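Local coordinates for diguanylate cyclase (Pseudomonas aeruginosa, PDB 5M3C), which is a two-domain protein that joins a GGDEF domain, holding guanosine-5'-triphosphate and calcium in this model, to a calcium-bearing EAL domain, at residues E174-R183 and R227-L237; I238-A249 and L266-Q277. All coordinates share one frame; numbering follows the deposited sequence.

Interaction 1 (E174-R183 and R227-L237); sequences ERMALETELR and RFIPLAEDCGL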
loop_
_atom_site.group_PDB
_atom_site.type_symbol
_atom_site.label_atom_id
_atom_site.label_comp_id
_atom_site.label_asym_id
_atom_site.label_seq_id
_atom_site.Cartn_x
_atom_site.Cartn_y
_atom_site.Cartn_z
ATOM N N GLU B 174 -23.783 -4.982 -22.233
ATOM C CA GLU B 174 -24.138 -3.827 -21.393
ATOM C C GLU B 174 -22.940 -2.914 -21.155
ATOM O O GLU B 174 -23.033 -1.689 -21.307
ATOM C CB GLU B 174 -24.708 -4.269 -20.041
ATOM C CG GLU B 174 -24.502 -3.232 -18.940
ATOM C CD GLU B 174 -25.516 -3.324 -17.812
ATOM O OE1 GLU B 174 -25.114 -3.143 -16.643
ATOM O OE2 GLU B 174 -26.713 -3.562 -18.088
ATOM N N ARG B 175 -21.820 -3.518 -20.771
ATOM C CA ARG B 175 -20.595 -2.770 -20.537
ATOM C C ARG B 175 -20.238 -1.959 -21.779
ATOM O O ARG B 175 -19.823 -0.807 -21.675
ATOM C CB ARG B 175 -19.443 -3.713 -20.186
ATOM C CG ARG B 175 -18.382 -3.090 -19.290
ATOM C CD ARG B 175 -16.982 -3.333 -19.835
ATOM N NE ARG B 175 -16.738 -2.540 -21.040
ATOM C CZ ARG B 175 -16.165 -1.337 -21.051
ATOM N NH1 ARG B 175 -15.994 -0.697 -22.201
ATOM N NH2 ARG B 175 -15.757 -0.771 -19.920
ATOM N N MET B 176 -20.404 -2.563 -22.953
ATOM C CA MET B 176 -20.119 -1.872 -24.209
ATOM C C MET B 176 -21.100 -0.716 -24.428
ATOM O O MET B 176 -20.708 0.386 -24.815
ATOM C CB MET B 176 -20.195 -2.844 -25.389
ATOM C CG MET B 176 -19.039 -3.828 -25.480
ATOM S SD MET B 176 -19.373 -5.137 -26.677
ATOM C CE MET B 176 -17.917 -6.161 -26.484
ATOM N N ALA B 177 -22.380 -0.976 -24.184
ATOM C CA ALA B 177 -23.403 0.042 -24.358
ATOM C C ALA B 177 -23.102 1.242 -23.470
ATOM O O ALA B 177 -22.951 2.370 -23.954
ATOM C CB ALA B 177 -24.771 -0.532 -24.032
ATOM N N LEU B 178 -22.996 0.993 -22.170
ATOM C CA LEU B 178 -22.759 2.072 -21.214
ATOM C C LEU B 178 -21.553 2.926 -21.602
ATOM O O LEU B 178 -21.534 4.134 -21.352
ATOM C CB LEU B 178 -22.590 1.517 -19.800
ATOM C CG LEU B 178 -23.888 1.016 -19.163
ATOM C CD1 LEU B 178 -23.627 0.452 -17.776
ATOM C CD2 LEU B 178 -24.925 2.127 -19.101
ATOM N N GLU B 179 -20.549 2.309 -22.216
ATOM C CA GLU B 179 -19.396 3.065 -22.677
ATOM C C GLU B 179 -19.842 4.091 -23.710
ATOM O O GLU B 179 -19.552 5.280 -23.574
ATOM C CB GLU B 179 -18.324 2.152 -23.270
ATOM C CG GLU B 179 -17.171 2.920 -23.899
ATOM C CD GLU B 179 -16.044 2.025 -24.380
ATOM O OE1 GLU B 179 -15.044 2.564 -24.899
ATOM O OE2 GLU B 179 -16.150 0.788 -24.245
ATOM N N THR B 180 -20.559 3.632 -24.733
ATOM C CA THR B 180 -21.004 4.520 -25.806
ATOM C C THR B 180 -21.879 5.624 -25.241
ATOM O O THR B 180 -21.744 6.795 -25.608
ATOM C CB THR B 180 -21.806 3.769 -26.886
ATOM O OG1 THR B 180 -22.749 2.890 -26.262
ATOM C CG2 THR B 180 -20.887 2.959 -27.777
ATOM N N GLU B 181 -22.774 5.241 -24.340
ATOM C CA GLU B 181 -23.685 6.196 -23.736
ATOM C C GLU B 181 -22.933 7.227 -22.905
ATOM O O GLU B 181 -23.265 8.410 -22.935
ATOM C CB GLU B 181 -24.732 5.477 -22.887
ATOM C CG GLU B 181 -25.775 4.735 -23.709
ATOM C CD GLU B 181 -26.284 5.552 -24.885
ATOM O OE1 GLU B 181 -25.626 5.554 -25.946
ATOM O OE2 GLU B 181 -27.347 6.190 -24.752
ATOM N N LEU B 182 -21.918 6.787 -22.172
ATOM C CA LEU B 182 -21.099 7.717 -21.406
ATOM C C LEU B 182 -20.382 8.652 -22.367
ATOM O O LEU B 182 -20.388 9.872 -22.187
ATOM C CB LEU B 182 -20.083 6.973 -20.534
ATOM C CG LEU B 182 -19.201 7.847 -19.633
ATOM C CD1 LEU B 182 -20.035 8.701 -18.689
ATOM C CD2 LEU B 182 -18.231 6.985 -18.840
ATOM N N ARG B 183 -19.780 8.069 -23.398
ATOM C CA ARG B 183 -19.048 8.841 -24.395
ATOM C C ARG B 183 -19.950 9.912 -25.001
ATOM O O ARG B 183 -19.528 11.051 -25.200
ATOM C CB ARG B 183 -18.497 7.920 -25.494
ATOM C CG ARG B 183 -17.092 8.284 -25.955
ATOM C CD ARG B 183 -16.518 7.262 -26.925
ATOM N NE ARG B 183 -15.869 6.141 -26.243
ATOM C CZ ARG B 183 -14.620 6.160 -25.779
ATOM N NH1 ARG B 183 -14.115 5.088 -25.177
ATOM N NH2 ARG B 183 -13.873 7.251 -25.910
ATOM N N ARG B 227 -20.956 2.963 -10.220
ATOM C CA ARG B 227 -21.068 2.107 -11.384
ATOM C C ARG B 227 -20.321 2.714 -12.572
ATOM O O ARG B 227 -19.552 2.025 -13.237
ATOM C CB ARG B 227 -22.548 1.911 -11.717
ATOM C CG ARG B 227 -22.884 0.699 -12.571
ATOM C CD ARG B 227 -24.368 0.394 -12.440
ATOM N NE ARG B 227 -24.990 0.011 -13.704
ATOM C CZ ARG B 227 -26.244 0.307 -14.042
ATOM N NH1 ARG B 227 -26.728 -0.084 -15.213
ATOM N NH2 ARG B 227 -27.015 1.007 -13.216
ATOM N N PHE B 228 -20.527 4.006 -12.823
ATOM C CA PHE B 228 -20.027 4.615 -14.057
ATOM C C PHE B 228 -18.646 5.259 -13.960
ATOM O O PHE B 228 -18.052 5.581 -14.990
ATOM C CB PHE B 228 -21.048 5.606 -14.655
ATOM C CG PHE B 228 -21.175 6.915 -13.911
ATOM C CD1 PHE B 228 -20.089 7.767 -13.763
ATOM C CD2 PHE B 228 -22.404 7.320 -13.403
ATOM C CE1 PHE B 228 -20.219 8.973 -13.096
ATOM C CE2 PHE B 228 -22.538 8.526 -12.738
ATOM C CZ PHE B 228 -21.446 9.353 -12.585
ATOM N N ILE B 229 -18.122 5.459 -12.753
ATOM C CA ILE B 229 -16.774 6.026 -12.640
ATOM C C ILE B 229 -15.700 4.977 -12.944
ATOM O O ILE B 229 -14.743 5.253 -13.678
ATOM C CB ILE B 229 -16.530 6.680 -11.270
ATOM C CG1 ILE B 229 -17.393 7.936 -11.144
ATOM C CG2 ILE B 229 -15.064 7.056 -11.116
ATOM C CD1 ILE B 229 -17.377 8.564 -9.767
ATOM N N PRO B 230 -15.858 3.765 -12.395
ATOM C CA PRO B 230 -14.957 2.686 -12.787
ATOM C C PRO B 230 -15.026 2.428 -14.289
ATOM O O PRO B 230 -14.001 2.184 -14.924
ATOM C CB PRO B 230 -15.485 1.478 -12.004
ATOM C CG PRO B 230 -16.234 2.055 -10.854
ATOM C CD PRO B 230 -16.821 3.338 -11.365
ATOM N N LEU B 231 -16.235 2.482 -14.843
ATOM C CA LEU B 231 -16.428 2.360 -16.284
ATOM C C LEU B 231 -15.515 3.342 -17.005
ATOM O O LEU B 231 -14.744 2.958 -17.891
ATOM C CB LEU B 231 -17.886 2.644 -16.644
ATOM C CG LEU B 231 -18.237 2.641 -18.132
ATOM C CD1 LEU B 231 -18.148 1.233 -18.690
ATOM C CD2 LEU B 231 -19.627 3.217 -18.357
ATOM N N ALA B 232 -15.603 4.610 -16.612
ATOM C CA ALA B 232 -14.775 5.657 -17.197
ATOM C C ALA B 232 -13.296 5.331 -17.028
ATOM O O ALA B 232 -12.521 5.410 -17.985
ATOM C CB ALA B 232 -15.096 7.001 -16.565
ATOM N N GLU B 233 -12.907 4.958 -15.812
ATOM C CA GLU B 233 -11.522 4.555 -15.553
ATOM C C GLU B 233 -11.100 3.403 -16.471
ATOM O O GLU B 233 -10.001 3.415 -17.027
ATOM C CB GLU B 233 -11.339 4.165 -14.081
ATOM C CG GLU B 233 -11.328 5.356 -13.128
ATOM C CD GLU B 233 -11.452 4.966 -11.661
ATOM O OE1 GLU B 233 -11.763 3.791 -11.367
ATOM O OE2 GLU B 233 -11.243 5.846 -10.797
ATOM N N ASP B 234 -11.985 2.422 -16.635
ATOM C CA ASP B 234 -11.693 1.239 -17.446
ATOM C C ASP B 234 -11.543 1.582 -18.924
ATOM O O ASP B 234 -10.581 1.154 -19.560
ATOM C CB ASP B 234 -12.784 0.178 -17.269
ATOM C CG ASP B 234 -12.511 -1.088 -18.073
ATOM O OD1 ASP B 234 -11.330 -1.373 -18.372
ATOM O OD2 ASP B 234 -13.479 -1.808 -18.404
ATOM N N CYS B 235 -12.482 2.348 -19.472
ATOM C CA CYS B 235 -12.425 2.692 -20.896
ATOM C C CYS B 235 -11.914 4.110 -21.153
ATOM O O CYS B 235 -12.277 4.740 -22.143
ATOM C CB CYS B 235 -13.793 2.492 -21.551
ATOM S SG CYS B 235 -15.090 3.581 -20.927
ATOM N N GLY B 236 -11.071 4.605 -20.251
ATOM C CA GLY B 236 -10.348 5.860 -20.459
ATOM C C GLY B 236 -11.226 7.064 -20.744
ATOM O O GLY B 236 -11.051 7.744 -21.754
ATOM N N LEU B 237 -12.170 7.334 -19.848
ATOM C CA LEU B 237 -13.038 8.498 -19.975
ATOM C C LEU B 237 -12.997 9.363 -18.723
ATOM O O LEU B 237 -13.695 10.372 -18.638
ATOM C CB LEU B 237 -14.477 8.060 -20.255
ATOM C CG LEU B 237 -14.712 7.450 -21.639
ATOM C CD1 LEU B 237 -16.133 6.925 -21.767
ATOM C CD2 LEU B 237 -14.417 8.464 -22.735
#

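Interaction 2 (I238-A249 and L266-Q277); sequences ILPLGDWVLEHA and LSVNLAGAQLGQ. With CA (calcium ion), chain H.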
loop_
_atom_site.group_PDB
_atom_site.type_symbol
_atom_site.label_atom_id
_atom_site.label_comp_id
_atom_site.label_asym_id
_atom_site.label_seq_id
_atom_site.Cartn_x
_atom_site.Cartn_y
_atom_site.Cartn_z
ATOM N N ILE B 238 -12.166 8.973 -17.761
ATOM C CA ILE B 238 -12.092 9.672 -16.481
ATOM C C ILE B 238 -11.511 11.077 -16.640
ATOM O O ILE B 238 -11.972 12.017 -15.996
ATOM C CB ILE B 238 -11.269 8.874 -15.444
ATOM C CG1 ILE B 238 -11.409 9.496 -14.052
ATOM C CG2 ILE B 238 -9.801 8.807 -15.845
ATOM C CD1 ILE B 238 -12.807 9.425 -13.479
ATOM N N LEU B 239 -10.505 11.220 -17.498
ATOM C CA LEU B 239 -9.906 12.529 -17.734
ATOM C C LEU B 239 -10.924 13.474 -18.375
ATOM O O LEU B 239 -11.115 14.591 -17.895
ATOM C CB LEU B 239 -8.639 12.410 -18.590
ATOM C CG LEU B 239 -7.481 11.644 -17.939
ATOM C CD1 LEU B 239 -6.267 11.619 -18.857
ATOM C CD2 LEU B 239 -7.115 12.240 -16.588
ATOM N N PRO B 240 -11.590 13.026 -19.454
ATOM C CA PRO B 240 -12.685 13.807 -20.033
ATOM C C PRO B 240 -13.796 14.089 -19.018
ATOM O O PRO B 240 -14.371 15.181 -19.013
ATOM C CB PRO B 240 -13.212 12.903 -21.151
ATOM C CG PRO B 240 -12.076 12.013 -21.503
ATOM C CD PRO B 240 -11.296 11.813 -20.239
ATOM N N LEU B 241 -14.090 13.107 -18.172
ATOM C CA LEU B 241 -15.126 13.253 -17.155
ATOM C C LEU B 241 -14.743 14.321 -16.140
ATOM O O LEU B 241 -15.521 15.234 -15.863
ATOM C CB LEU B 241 -15.358 11.921 -16.439
ATOM C CG LEU B 241 -16.430 11.905 -15.345
ATOM C CD1 LEU B 241 -17.802 12.221 -15.917
ATOM C CD2 LEU B 241 -16.450 10.558 -14.640
ATOM N N GLY B 242 -13.537 14.203 -15.594
ATOM C CA GLY B 242 -13.053 15.132 -14.578
ATOM C C GLY B 242 -12.999 16.558 -15.086
ATOM O O GLY B 242 -13.368 17.497 -14.375
ATOM N N ASP B 243 -12.541 16.716 -16.324
ATOM C CA ASP B 243 -12.457 18.028 -16.948
ATOM C C ASP B 243 -13.852 18.628 -17.053
ATOM O O ASP B 243 -14.073 19.787 -16.689
ATOM C CB ASP B 243 -11.830 17.922 -18.338
ATOM C CG ASP B 243 -10.919 19.090 -18.654
ATOM O OD1 ASP B 243 -9.799 19.128 -18.100
ATOM O OD2 ASP B 243 -11.318 19.963 -19.456
ATOM N N TRP B 244 -14.790 17.825 -17.548
ATOM C CA TRP B 244 -16.188 18.230 -17.636
ATOM C C TRP B 244 -16.705 18.650 -16.270
ATOM O O TRP B 244 -17.323 19.702 -16.126
ATOM C CB TRP B 244 -17.047 17.081 -18.166
ATOM C CG TRP B 244 -18.469 17.475 -18.433
ATOM C CD1 TRP B 244 -18.985 17.910 -19.615
ATOM C CD2 TRP B 244 -19.556 17.474 -17.497
ATOM N NE1 TRP B 244 -20.323 18.183 -19.477
ATOM C CE2 TRP B 244 -20.699 17.922 -18.186
ATOM C CE3 TRP B 244 -19.672 17.137 -16.145
ATOM C CZ2 TRP B 244 -21.943 18.042 -17.573
ATOM C CZ3 TRP B 244 -20.909 17.257 -15.538
ATOM C CH2 TRP B 244 -22.027 17.706 -16.251
ATOM N N VAL B 245 -16.449 17.815 -15.268
ATOM C CA VAL B 245 -16.906 18.093 -13.913
ATOM C C VAL B 245 -16.339 19.416 -13.403
ATOM O O VAL B 245 -17.079 20.254 -12.880
ATOM C CB VAL B 245 -16.521 16.959 -12.942
ATOM C CG1 VAL B 245 -16.775 17.373 -11.499
ATOM C CG2 VAL B 245 -17.298 15.697 -13.276
ATOM N N LEU B 246 -15.032 19.607 -13.558
ATOM C CA LEU B 246 -14.389 20.826 -13.078
ATOM C C LEU B 246 -14.984 22.079 -13.724
ATOM O O LEU B 246 -15.427 22.997 -13.028
ATOM C CB LEU B 246 -12.881 20.772 -13.323
ATOM C CG LEU B 246 -12.085 19.957 -12.303
ATOM C CD1 LEU B 246 -10.646 19.787 -12.763
ATOM C CD2 LEU B 246 -12.136 20.612 -10.931
ATOM N N GLU B 247 -14.997 22.111 -15.053
ATOM C CA GLU B 247 -15.482 23.278 -15.787
ATOM C C GLU B 247 -16.898 23.654 -15.365
ATOM O O GLU B 247 -17.188 24.820 -15.078
ATOM C CB GLU B 247 -15.449 23.010 -17.293
ATOM C CG GLU B 247 -15.826 24.214 -18.142
ATOM C CD GLU B 247 -15.689 23.954 -19.633
ATOM O OE1 GLU B 247 -15.770 24.924 -20.416
ATOM O OE2 GLU B 247 -15.503 22.781 -20.021
ATOM N N HIS B 248 -17.776 22.660 -15.327
ATOM C CA HIS B 248 -19.170 22.890 -14.969
ATOM C C HIS B 248 -19.311 23.265 -13.500
ATOM O O HIS B 248 -20.169 24.073 -13.140
ATOM C CB HIS B 248 -20.007 21.654 -15.286
ATOM C CG HIS B 248 -20.269 21.468 -16.747
ATOM N ND1 HIS B 248 -21.466 21.812 -17.336
ATOM C CD2 HIS B 248 -19.484 20.991 -17.740
ATOM C CE1 HIS B 248 -21.411 21.547 -18.629
ATOM N NE2 HIS B 248 -20.218 21.048 -18.900
ATOM N N ALA B 249 -18.466 22.679 -12.656
ATOM C CA ALA B 249 -18.458 23.013 -11.236
ATOM C C ALA B 249 -18.079 24.474 -11.058
ATOM O O ALA B 249 -18.668 25.182 -10.243
ATOM C CB ALA B 249 -17.487 22.122 -10.481
ATOM N N LEU B 266 -16.951 25.730 -2.914
ATOM C CA LEU B 266 -17.572 24.563 -3.531
ATOM C C LEU B 266 -16.552 23.433 -3.667
ATOM O O LEU B 266 -15.446 23.636 -4.176
ATOM C CB LEU B 266 -18.137 24.937 -4.905
ATOM C CG LEU B 266 -18.804 23.823 -5.719
ATOM C CD1 LEU B 266 -20.115 23.395 -5.086
ATOM C CD2 LEU B 266 -19.033 24.281 -7.150
ATOM N N SER B 267 -16.938 22.243 -3.214
ATOM C CA SER B 267 -16.039 21.094 -3.172
ATOM C C SER B 267 -16.283 20.177 -4.354
ATOM O O SER B 267 -17.428 19.877 -4.683
ATOM C CB SER B 267 -16.256 20.300 -1.884
ATOM O OG SER B 267 -16.327 21.153 -0.759
ATOM N N VAL B 268 -15.208 19.723 -4.988
ATOM C CA VAL B 268 -15.330 18.744 -6.063
ATOM C C VAL B 268 -14.281 17.650 -5.928
ATOM O O VAL B 268 -13.107 17.929 -5.686
ATOM C CB VAL B 268 -15.196 19.404 -7.444
ATOM C CG1 VAL B 268 -15.176 18.348 -8.537
ATOM C CG2 VAL B 268 -16.337 20.377 -7.673
ATOM N N ASN B 269 -14.713 16.402 -6.082
ATOM C CA ASN B 269 -13.800 15.269 -6.022
ATOM C C ASN B 269 -12.869 15.278 -7.228
ATOM O O ASN B 269 -13.289 15.552 -8.351
ATOM C CB ASN B 269 -14.574 13.953 -5.973
ATOM C CG ASN B 269 -15.330 13.770 -4.671
ATOM O OD1 ASN B 269 -14.786 13.978 -3.586
ATOM N ND2 ASN B 269 -16.592 13.369 -4.772
ATOM N N LEU B 270 -11.599 14.980 -6.981
ATOM C CA LEU B 270 -10.599 14.943 -8.033
ATOM C C LEU B 270 -10.058 13.528 -8.175
ATOM O O LEU B 270 -9.252 13.081 -7.363
ATOM C CB LEU B 270 -9.460 15.910 -7.711
ATOM C CG LEU B 270 -8.537 16.278 -8.870
ATOM C CD1 LEU B 270 -9.282 17.104 -9.905
ATOM C CD2 LEU B 270 -7.326 17.037 -8.352
ATOM N N ALA B 271 -10.514 12.824 -9.207
ATOM C CA ALA B 271 -10.050 11.468 -9.483
ATOM C C ALA B 271 -8.529 11.407 -9.474
ATOM O O ALA B 271 -7.858 12.382 -9.806
ATOM C CB ALA B 271 -10.587 10.991 -10.824
ATOM N N GLY B 272 -7.988 10.255 -9.093
ATOM C CA GLY B 272 -6.542 10.084 -8.995
ATOM C C GLY B 272 -5.802 10.477 -10.260
ATOM O O GLY B 272 -4.783 11.166 -10.204
ATOM N N ALA B 273 -6.323 10.045 -11.404
ATOM C CA ALA B 273 -5.652 10.254 -12.683
ATOM C C ALA B 273 -5.590 11.730 -13.073
ATOM O O ALA B 273 -4.630 12.163 -13.712
ATOM C CB ALA B 273 -6.336 9.447 -13.774
ATOM N N GLN B 274 -6.607 12.500 -12.692
ATOM C CA GLN B 274 -6.622 13.935 -12.972
ATOM C C GLN B 274 -5.388 14.608 -12.391
ATOM O O GLN B 274 -4.885 15.582 -12.947
ATOM C CB GLN B 274 -7.866 14.597 -12.384
ATOM C CG GLN B 274 -9.171 14.186 -13.036
ATOM C CD GLN B 274 -10.344 14.992 -12.517
ATOM O OE1 GLN B 274 -11.229 14.461 -11.846
ATOM N NE2 GLN B 274 -10.350 16.284 -12.816
ATOM N N LEU B 275 -4.911 14.089 -11.266
ATOM C CA LEU B 275 -3.737 14.645 -10.610
ATOM C C LEU B 275 -2.495 14.336 -11.437
ATOM O O LEU B 275 -1.517 15.082 -11.413
ATOM C CB LEU B 275 -3.592 14.070 -9.202
ATOM C CG LEU B 275 -3.076 15.049 -8.147
ATOM C CD1 LEU B 275 -4.105 16.139 -7.885
ATOM C CD2 LEU B 275 -2.743 14.313 -6.861
ATOM N N GLY B 276 -2.550 13.229 -12.172
ATOM C CA GLY B 276 -1.457 12.814 -13.041
ATOM C C GLY B 276 -1.324 13.668 -14.287
ATOM O O GLY B 276 -0.277 13.663 -14.935
ATOM N N GLN B 277 -2.383 14.401 -14.631
ATOM C CA GLN B 277 -2.352 15.298 -15.789
ATOM C C GLN B 277 -1.312 16.400 -15.597
ATOM O O GLN B 277 -1.357 17.133 -14.608
ATOM C CB GLN B 277 -3.725 15.928 -16.038
ATOM C CG GLN B 277 -4.629 15.117 -16.952
ATOM C CD GLN B 277 -5.749 15.951 -17.555
ATOM O OE1 GLN B 277 -6.510 16.601 -16.839
ATOM N NE2 GLN B 277 -5.853 15.931 -18.880
HETATM CA CA CA H . -16.489 13.912 -1.602
#

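Interaction 1 (E174-R183 and R227-L237)
Leu231 holds CG trans to the backbone N (chi1 176°), as does Leu182, which carries their branches into the crossing between helices 168-187 and 225-234. Leu231 enters as a knob among Arg175, Leu178, Glu179 and Leu182: its CD2 rests 3.7 Å from Leu178 CB, while CD1 reaches the guanidinium of Arg175. Leu182 CD2 turns to Ala232 CB and, at 3.6 Å, to Leu237 CD1, the two leucine side chains lying alongside but running opposite ways. Along one margin of this apolar centre runs a chain of charges. Arg175, whose chain folds at its second and third torsions, sends NH2 to Asp234 OD2 at 2.9 Å, with the guanidinium and carboxylate planes 78° apart, and presents NH1 to Glu179 OE2. The extended side chain of Glu179 lies beside Cys235 CB and gives its anti lone pair on OE1 to Arg183 NH1 at 2.7 Å. Leu237 CD2 sits over one face of the Arg183 guanidinium, 3.4 Å from NH2. At the far end Glu174 and Arg227 form a long salt bridge. Trp215 of strand 206-217 touches Leu182. A knob-into-hole helix crossing at -87°, edged by a salt-bridge network, thus fastens the helix arriving from the GGDEF side to the EAL domain.

Interaction 2 (I238-A249 and L266-Q277)
Leu239, Gln274 and Val268 carry much of this contact, in which helix 238-259 lies against the EAL barrel, its start crossed by the short, weakly bonded helix 272-276 and its later turns running antiparallel to strand 266-269. Leu239, near the start of the helix, pushes CD2 between Ala273 CB at 4.0 Å and Gln277 CG at 3.8 Å; the leucine and Gln277 side chains approach head-on. Beside it Ile238 sets CG1 against Ala271 CB. Gln274 leaves its short helix with CG trans to the carbonyl carbon (chi1 -67°) and extends beyond CG, laying its buried amide against Gly242, where the lack of a side chain lets CD approach CA to 3.4 Å. The amide then passes alongside Leu246, whose CD1 is 3.5 Å from NE2. Val268 points from the strand toward the helix and divides its two methyls: CG1 meets Val245 CG1, and CG2 meets Ala249 CB, both at 3.5 Å. Strands 206-217 and 298-303 flank this strand in the sheet, where Val213 touches Val245 and Leu300 touches Leu246. The next residue, Asn269, binds calcium through OD1 at 2.6 Å, with Glu210, Glu301 and Asp331 completing the protein ligands. The amide of Gln274 is also tied to its own segment: OE1 accepts a hydrogen bond from Ala271 N, the donor standing 45° out of the carbonyl plane.

How the interactions relate
The two interactions follow in series along the chain, their centres about 16 Å apart. Helix 225-234 of interaction 1 leads through a short turn into helix 238-259 of interaction 2, and the contacts touch there: Ala232 CB packs on Ile238 N at 3.7 Å, and Ile229 CG2 on Ile238 CD1. Interaction 1 lies toward the GGDEF domain, with the side chain of Asp234 about 6 Å from a bound guanosine-5'-triphosphate, whereas interaction 2 reaches the calcium ion of the EAL domain through Asn269. Strand 206-217 borders both, by Trp215 and Val213. The two consecutive helices thus lie between the GGDEF-facing side and the calcium-bearing strand of the EAL domain.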